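Side-chain contact in programmed cell death 6-interacting protein (Homo sapiens, PDB 5WA1), which takes part in multivesicular body biogenesis, membrane repair and cytokinesis, its Bro1 domain binding CHMP4 proteins of the ESCRT-III machinery: residues K172-A177 with L213-E218. Residues are numbered along the deposited sequence; the frame is centred on the assembly and turned at random.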
# COMPACT_ATOMS: atom_id res chain seq x y z
N LYS A 172 7.78 -3.05 -4.86
CA LYS A 172 8.27 -3.55 -3.58
C LYS A 172 7.64 -2.80 -2.41
O LYS A 172 7.22 -3.41 -1.42
CB LYS A 172 9.80 -3.47 -3.54
CG LYS A 172 10.46 -4.16 -2.35
CD LYS A 172 11.96 -4.38 -2.61
CE LYS A 172 12.18 -5.01 -4.00
NZ LYS A 172 13.62 -5.09 -4.39
N HIS A 173 7.54 -1.47 -2.51
CA HIS A 173 7.04 -0.69 -1.38
C HIS A 173 5.53 -0.83 -1.18
O HIS A 173 5.06 -0.83 -0.04
CB HIS A 173 7.45 0.77 -1.55
CG HIS A 173 8.87 1.05 -1.17
ND1 HIS A 173 9.94 0.37 -1.72
CD2 HIS A 173 9.40 1.93 -0.28
CE1 HIS A 173 11.06 0.82 -1.20
NE2 HIS A 173 10.77 1.77 -0.32
N TYR A 174 4.76 -0.96 -2.27
CA TYR A 174 3.32 -1.19 -2.13
C TYR A 174 3.04 -2.54 -1.50
O TYR A 174 2.13 -2.66 -0.67
CB TYR A 174 2.63 -1.11 -3.50
CG TYR A 174 2.42 0.30 -4.00
CD1 TYR A 174 1.92 1.30 -3.17
CD2 TYR A 174 2.70 0.62 -5.33
CE1 TYR A 174 1.72 2.59 -3.64
CE2 TYR A 174 2.51 1.90 -5.81
CZ TYR A 174 2.03 2.88 -4.95
OH TYR A 174 1.84 4.16 -5.42
N GLN A 175 3.82 -3.57 -1.85
CA GLN A 175 3.61 -4.88 -1.23
C GLN A 175 4.03 -4.87 0.23
O GLN A 175 3.40 -5.52 1.07
CB GLN A 175 4.36 -5.95 -2.02
CG GLN A 175 3.70 -6.24 -3.37
CD GLN A 175 4.48 -7.26 -4.16
OE1 GLN A 175 4.19 -8.46 -4.12
NE2 GLN A 175 5.51 -6.80 -4.87
N PHE A 176 5.10 -4.14 0.56
CA PHE A 176 5.46 -3.96 1.96
C PHE A 176 4.35 -3.25 2.72
O PHE A 176 3.91 -3.72 3.78
CB PHE A 176 6.78 -3.19 2.09
CG PHE A 176 7.06 -2.77 3.50
CD1 PHE A 176 7.62 -3.66 4.40
CD2 PHE A 176 6.68 -1.51 3.96
CE1 PHE A 176 7.84 -3.29 5.73
CE2 PHE A 176 6.89 -1.13 5.28
CZ PHE A 176 7.48 -2.03 6.16
N ALA A 177 3.88 -2.11 2.21
CA ALA A 177 2.82 -1.38 2.88
C ALA A 177 1.58 -2.25 3.05
O ALA A 177 0.97 -2.27 4.13
CB ALA A 177 2.47 -0.10 2.12
N LEU A 213 -2.21 -3.33 -2.09
CA LEU A 213 -2.07 -4.51 -2.93
C LEU A 213 -2.55 -4.24 -4.35
O LEU A 213 -1.91 -4.67 -5.32
CB LEU A 213 -2.84 -5.68 -2.31
CG LEU A 213 -2.51 -7.05 -2.92
CD1 LEU A 213 -1.12 -7.51 -2.49
CD2 LEU A 213 -3.57 -8.07 -2.53
N ALA A 214 -3.68 -3.52 -4.50
CA ALA A 214 -4.16 -3.14 -5.83
C ALA A 214 -3.13 -2.30 -6.57
O ALA A 214 -2.93 -2.47 -7.78
CB ALA A 214 -5.47 -2.36 -5.72
N GLN A 215 -2.48 -1.37 -5.86
CA GLN A 215 -1.54 -0.50 -6.54
C GLN A 215 -0.28 -1.26 -6.91
O GLN A 215 0.31 -0.98 -7.96
CB GLN A 215 -1.27 0.73 -5.67
CG GLN A 215 -2.54 1.58 -5.63
CD GLN A 215 -2.44 2.92 -4.90
OE1 GLN A 215 -3.17 3.84 -5.25
NE2 GLN A 215 -1.58 3.02 -3.88
N ALA A 216 0.12 -2.24 -6.10
CA ALA A 216 1.22 -3.11 -6.49
C ALA A 216 0.89 -3.87 -7.78
O ALA A 216 1.72 -3.94 -8.69
CB ALA A 216 1.55 -4.09 -5.36
N GLN A 217 -0.32 -4.43 -7.87
CA GLN A 217 -0.73 -5.13 -9.09
C GLN A 217 -0.76 -4.18 -10.28
O GLN A 217 -0.36 -4.54 -11.39
CB GLN A 217 -2.09 -5.80 -8.89
CG GLN A 217 -2.66 -6.53 -10.12
CD GLN A 217 -1.94 -7.84 -10.44
OE1 GLN A 217 -1.23 -8.39 -9.60
NE2 GLN A 217 -2.12 -8.34 -11.67
N GLU A 218 -1.21 -2.94 -10.06
CA GLU A 218 -1.21 -1.96 -11.15
C GLU A 218 0.20 -1.69 -11.65
O GLU A 218 0.41 -1.50 -12.86
CB GLU A 218 -1.87 -0.66 -10.68
CG GLU A 218 -1.90 0.41 -11.77
CD GLU A 218 -2.50 1.72 -11.27
OE1 GLU A 218 -2.88 1.78 -10.09
OE2 GLU A 218 -2.58 2.69 -12.05
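Helices 164-191 and 202-226 run nearly antiparallel where Tyr174 meets Gln215 and Ala216: the short axes pass 8.0 Å apart at 160°, and the CA atoms of Tyr174 and Ala216 lie 5.2 Å from each other. That close spacing suits Ala216, whose lone methyl fills the narrow gap between the backbones, its CB 3.7 Å from Tyr174 CB and 3.6 Å from Gln175 CG. Tyr174 starts toward the neighbouring helix, and its ring lies alongside Gln215. With CG beside its own backbone N (chi1 -77°), the ring turns one face to Gln215, and Gln215 CB stands over its centre, 3.8 Å from the centroid and almost on the ring normal, a CH-pi contact. The Gln215 chain, extended beyond CG, runs obliquely across the ring and brings NE2 to 3.3 Å from Tyr174 CE1, with the amide plane 56° from the ring plane. Glutamine thus serves twice: its methylene packs on the aromatic face, while its buried amide oxygen accepts a hydrogen bond from Ile26 N near the chain's start. Gln175 divides its work similarly, laying CG against Ala216 while OE1 accepts the N-H of Lys360, tying a late segment of the Bro1 domain to the helix, and NE2 bonds back to Ala171 O one turn earlier. Ala156 and Ala157 of helix 137-157 also touch Tyr174, joining a third helix to the pair. No hydrogen bond links the two segments directly; packing alone joins them, as is characteristic of consecutive antiparallel helices in the TPR-like helical core of the Bro1 domain.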